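PDB 3K01: Acarbose/maltose binding protein GacH from Streptomyces glaucescens, which serves as the solute receptor of an ABC transporter, binding acarbose and an acarbose homolog and probably also maltose. Local coordinates for residues D202-E206 / V364-I369; F192-L196 / A221-I225. All coordinates share one frame; numbering follows the deposited sequence.

Contact 1: residues D202-E206 / V364-I369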
# COMPACT_ATOMS: atom_id res chain seq x y z
N ASP A 202 -12.14 -11.38 -2.32
CA ASP A 202 -10.85 -11.32 -1.64
C ASP A 202 -10.05 -12.54 -2.04
O ASP A 202 -10.58 -13.48 -2.66
CB ASP A 202 -11.01 -11.26 -0.12
CG ASP A 202 -9.92 -10.43 0.55
OD1 ASP A 202 -8.80 -10.31 0.02
OD2 ASP A 202 -10.20 -9.95 1.67
N LEU A 203 -8.77 -12.55 -1.66
CA LEU A 203 -7.84 -13.55 -2.12
C LEU A 203 -8.02 -14.88 -1.39
O LEU A 203 -8.22 -15.93 -2.01
CB LEU A 203 -6.40 -13.02 -1.97
CG LEU A 203 -6.13 -11.71 -2.72
CD1 LEU A 203 -4.68 -11.25 -2.47
CD2 LEU A 203 -6.41 -11.84 -4.21
N VAL A 204 -7.97 -14.82 -0.06
CA VAL A 204 -8.14 -16.00 0.78
C VAL A 204 -8.89 -15.64 2.04
O VAL A 204 -8.96 -14.47 2.44
CB VAL A 204 -6.79 -16.65 1.18
CG1 VAL A 204 -6.01 -17.09 -0.01
CG2 VAL A 204 -5.96 -15.70 2.07
N ASP A 205 -9.46 -16.67 2.65
CA ASP A 205 -10.01 -16.57 3.99
C ASP A 205 -9.00 -17.28 4.92
O ASP A 205 -8.96 -18.50 4.99
CB ASP A 205 -11.39 -17.25 4.01
CG ASP A 205 -12.09 -17.15 5.35
OD1 ASP A 205 -11.45 -16.81 6.37
OD2 ASP A 205 -13.31 -17.44 5.37
N GLU A 206 -8.15 -16.50 5.58
CA GLU A 206 -7.13 -17.06 6.48
C GLU A 206 -7.78 -17.88 7.57
O GLU A 206 -7.39 -19.02 7.82
CB GLU A 206 -6.31 -15.95 7.16
CG GLU A 206 -5.80 -14.84 6.28
CD GLU A 206 -5.01 -13.83 7.08
OE1 GLU A 206 -5.25 -12.61 6.93
OE2 GLU A 206 -4.15 -14.27 7.89
N VAL A 364 -8.29 -2.04 2.15
CA VAL A 364 -8.65 -3.41 2.52
C VAL A 364 -7.37 -4.11 2.91
O VAL A 364 -6.37 -4.01 2.21
CB VAL A 364 -9.33 -4.14 1.31
CG1 VAL A 364 -9.58 -5.63 1.63
CG2 VAL A 364 -10.62 -3.45 0.93
N GLU A 365 -7.42 -4.85 4.02
CA GLU A 365 -6.25 -5.55 4.49
C GLU A 365 -5.76 -6.59 3.49
O GLU A 365 -6.57 -7.22 2.79
CB GLU A 365 -6.59 -6.29 5.78
CG GLU A 365 -6.87 -5.39 6.98
CD GLU A 365 -7.28 -6.16 8.22
OE1 GLU A 365 -6.81 -7.30 8.39
OE2 GLU A 365 -8.07 -5.62 9.03
N ARG A 366 -4.46 -6.78 3.44
CA ARG A 366 -3.87 -7.94 2.76
C ARG A 366 -4.18 -9.19 3.59
O ARG A 366 -4.50 -9.09 4.77
CB ARG A 366 -2.35 -7.83 2.75
CG ARG A 366 -1.78 -6.56 2.19
CD ARG A 366 -1.69 -6.54 0.68
NE ARG A 366 -0.94 -5.34 0.33
CZ ARG A 366 0.34 -5.27 -0.04
NH1 ARG A 366 1.09 -6.35 -0.28
NH2 ARG A 366 0.84 -4.07 -0.29
N PRO A 367 -4.02 -10.38 2.98
CA PRO A 367 -3.93 -11.57 3.83
C PRO A 367 -2.57 -11.55 4.51
O PRO A 367 -1.53 -11.49 3.86
CB PRO A 367 -4.05 -12.74 2.83
CG PRO A 367 -3.65 -12.18 1.54
CD PRO A 367 -3.88 -10.69 1.54
N TRP A 368 -2.58 -11.64 5.84
CA TRP A 368 -1.36 -11.45 6.61
C TRP A 368 -0.65 -12.78 6.81
O TRP A 368 -0.51 -13.28 7.94
CB TRP A 368 -1.66 -10.76 7.94
CG TRP A 368 -2.40 -9.47 7.76
CD1 TRP A 368 -3.64 -9.18 8.25
CD2 TRP A 368 -1.97 -8.31 7.01
NE1 TRP A 368 -4.01 -7.90 7.87
CE2 TRP A 368 -3.01 -7.35 7.13
CE3 TRP A 368 -0.82 -7.99 6.29
CZ2 TRP A 368 -2.94 -6.10 6.52
CZ3 TRP A 368 -0.75 -6.74 5.70
CH2 TRP A 368 -1.82 -5.81 5.83
N ILE A 369 -0.22 -13.36 5.70
CA ILE A 369 0.33 -14.72 5.67
C ILE A 369 1.71 -14.70 5.04
O ILE A 369 2.07 -13.75 4.32
CB ILE A 369 -0.61 -15.72 4.95
CG1 ILE A 369 -0.78 -15.36 3.47
CG2 ILE A 369 -1.97 -15.78 5.65
CD1 ILE A 369 -1.58 -16.41 2.69
O HOH W 1 -6.69 -8.60 0.32
O HOH W 2 -8.68 -8.80 3.55
O HOH W 3 -1.67 -14.19 10.23
O HOH W 4 -6.46 -9.96 6.47

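Contact 2: residues F192-L196 / A221-I225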
# COMPACT_ATOMS: atom_id res chain seq x y z
N PHE A 192 -5.29 -4.91 -9.97
CA PHE A 192 -6.49 -5.71 -10.05
C PHE A 192 -7.33 -5.63 -8.78
O PHE A 192 -8.56 -5.80 -8.82
CB PHE A 192 -6.09 -7.18 -10.34
CG PHE A 192 -7.24 -8.12 -10.45
CD1 PHE A 192 -8.10 -8.04 -11.54
CD2 PHE A 192 -7.44 -9.10 -9.50
CE1 PHE A 192 -9.17 -8.97 -11.67
CE2 PHE A 192 -8.52 -10.04 -9.64
CZ PHE A 192 -9.36 -9.95 -10.71
N LEU A 193 -6.65 -5.43 -7.65
CA LEU A 193 -7.32 -5.61 -6.38
C LEU A 193 -8.53 -4.69 -6.15
O LEU A 193 -9.54 -5.15 -5.63
CB LEU A 193 -6.30 -5.56 -5.22
CG LEU A 193 -5.25 -6.67 -5.27
CD1 LEU A 193 -4.24 -6.48 -4.14
CD2 LEU A 193 -5.89 -8.05 -5.11
N PRO A 194 -8.48 -3.42 -6.58
CA PRO A 194 -9.71 -2.62 -6.44
C PRO A 194 -10.94 -3.24 -7.10
O PRO A 194 -12.04 -3.14 -6.57
CB PRO A 194 -9.34 -1.30 -7.13
CG PRO A 194 -7.86 -1.18 -6.89
CD PRO A 194 -7.36 -2.60 -7.11
N TYR A 195 -10.74 -3.86 -8.26
CA TYR A 195 -11.86 -4.53 -8.94
C TYR A 195 -12.35 -5.76 -8.19
O TYR A 195 -13.56 -6.00 -8.12
CB TYR A 195 -11.49 -4.86 -10.40
CG TYR A 195 -11.13 -3.60 -11.15
CD1 TYR A 195 -12.08 -2.63 -11.47
CD2 TYR A 195 -9.82 -3.36 -11.50
CE1 TYR A 195 -11.71 -1.46 -12.12
CE2 TYR A 195 -9.44 -2.20 -12.15
CZ TYR A 195 -10.41 -1.26 -12.46
OH TYR A 195 -10.01 -0.08 -13.07
N LEU A 196 -11.42 -6.52 -7.63
CA LEU A 196 -11.79 -7.67 -6.82
C LEU A 196 -12.60 -7.22 -5.59
O LEU A 196 -13.68 -7.75 -5.32
CB LEU A 196 -10.54 -8.44 -6.40
CG LEU A 196 -10.83 -9.69 -5.55
CD1 LEU A 196 -11.66 -10.73 -6.32
CD2 LEU A 196 -9.54 -10.26 -5.09
N ALA A 221 -14.72 -10.01 -11.13
CA ALA A 221 -13.66 -9.00 -11.20
C ALA A 221 -12.87 -9.10 -12.50
O ALA A 221 -12.57 -8.06 -13.13
CB ALA A 221 -12.75 -9.14 -10.01
N TYR A 222 -12.51 -10.32 -12.92
CA TYR A 222 -11.88 -10.45 -14.22
C TYR A 222 -12.80 -9.99 -15.35
O TYR A 222 -12.33 -9.41 -16.35
CB TYR A 222 -11.38 -11.88 -14.44
CG TYR A 222 -10.14 -12.26 -13.67
CD1 TYR A 222 -8.91 -11.68 -13.97
CD2 TYR A 222 -10.18 -13.23 -12.65
CE1 TYR A 222 -7.75 -12.07 -13.29
CE2 TYR A 222 -9.03 -13.61 -11.97
CZ TYR A 222 -7.82 -13.01 -12.29
OH TYR A 222 -6.65 -13.36 -11.67
N ARG A 223 -14.10 -10.26 -15.23
CA ARG A 223 -15.05 -9.80 -16.24
C ARG A 223 -15.12 -8.28 -16.30
O ARG A 223 -15.20 -7.71 -17.38
CB ARG A 223 -16.44 -10.38 -15.97
CG ARG A 223 -17.43 -10.17 -17.11
CD ARG A 223 -18.73 -10.90 -16.87
NE ARG A 223 -18.53 -12.34 -16.85
CZ ARG A 223 -18.79 -13.14 -15.82
NH1 ARG A 223 -19.27 -12.65 -14.67
NH2 ARG A 223 -18.58 -14.44 -15.95
N VAL A 224 -15.10 -7.62 -15.14
CA VAL A 224 -15.18 -6.15 -15.11
C VAL A 224 -14.03 -5.51 -15.86
O VAL A 224 -14.24 -4.56 -16.64
CB VAL A 224 -15.19 -5.65 -13.63
CG1 VAL A 224 -14.86 -4.14 -13.52
CG2 VAL A 224 -16.52 -5.95 -12.98
N ILE A 225 -12.81 -5.99 -15.66
CA ILE A 225 -11.69 -5.33 -16.31
C ILE A 225 -11.77 -5.48 -17.82
O ILE A 225 -11.48 -4.55 -18.57
CB ILE A 225 -10.31 -5.76 -15.74
CG1 ILE A 225 -9.96 -7.23 -16.05
CG2 ILE A 225 -10.22 -5.43 -14.24
CD1 ILE A 225 -8.54 -7.60 -15.63

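Contact 1: residues D202-E206 / V364-I369
An inverse gamma turn centred on Trp-368 is held by the carboxylate of Glu-206, which lies beside it. The Trp-368 N-H points at Glu-206 OE1, 3.0 Å from N and nearly straight at 165°, although it meets that oxygen from well above the carboxylate plane (62°). The turn itself is closed by a weak bond, Ile-369 N to Pro-367 O at 2.9 Å; the amide at its centre, on Trp-368, goes to the glutamate. A long acid suits this place: with CG anti to its carbonyl carbon (chi1 -47°) and the chain extended beyond, the carboxylate reaches the loop backbone, and OE2 of Glu-206 rests 3.5 Å from CG2 of Ile-369.

Residues 204-205 pair with strand 210-211 in a small hairpin, whereas 364-369 belongs to the loop leaving strand 363-364 of the large mixed sheet. Here the loop's stiff Pro-367 presents an apolar ring to the hairpin: its CB meets Val-204 CG2 at 3.6 Å, the two side chains crossing at about a right angle, and its CD lies 4.1 Å from Leu-203 CD1. Beyond Leu-203, two waters each donate to one carboxylate oxygen of Asp-202 and to Glu-365 O. Glu-365 OE1 receives the indole N-H of Trp-368, 2.9 Å from NE1, which helps set the indole's rotation, with Arg-366 O over one ring face.

Contact 2: residues F192-L196 / A221-I225
Two amides share the carbonyl oxygen of Phe-192, whose side chain packs against helix 216-230: Leu-196 N donates to Phe-192 O at 3.2 Å, and Tyr-195 N makes a weak bond to the same oxygen. Phe-192 and Tyr-195 point toward the longer helix, whose Ala-221, Val-224 and Ile-225 recur at helical spacing to receive them, while Leu-196 lies alongside and meets it mainly through its backbone. Ala-221 suits the point of closest backbone approach because it has only a methyl to place there; its CB lies 3.6 Å from both Leu-196 CA and Phe-192 CZ.

With CG anti to its backbone N (chi1 180°), Phe-192 reaches past this methyl to Tyr-222. The two rings form an offset stack, centroids 4.4 Å apart and planes inclined by 27°, in which Phe-192 CZ stands over the centre of the tyrosine face. Tyrosine fits because it offers a flat apolar surface here while its hydroxyl, at the far end, is hydrogen-bonded to Thr-400 OG1.

Ile-225 uses both its branches. Its CG2 makes a CH-pi contact over the Tyr-195 face, 3.9 Å from the ring centroid, and its CD1 reaches Phe-192 CD1 at 4.1 Å. Val-224 adds CG1 obliquely to the Tyr-195 ring, 3.8 Å from CD1.

Consistent with the helix-rich lobes of bacterial solute-binding proteins, this buried pair packs among further helices: 376-387 touches Phe-192, Tyr-222 and Ile-225, and 393-407 packs on Tyr-222, while strand 293-302 meets Leu-193 and Pro-194.

Contact 2 is a buried interface between helices, joined across by aromatic and aliphatic packing, whereas contact 1 is only partly buried and mixes a few apolar touches with a carboxylate-to-amide bond and bridging waters. The two are neighbours: helix 193-198 of contact 2 is followed in the chain, after a short loop, by strand 204-205 of contact 1, and Leu-203 CD2 lies 3.6 Å from Leu-196 CD2. Leu-203 thus extends the apolar packing of the helices to the edge of contact 1, where Asp-202 and Glu-206 turn to water and loop backbone. Helix 376-387, which follows loop 364-369 in the chain, in turn packs on both segments of contact 2.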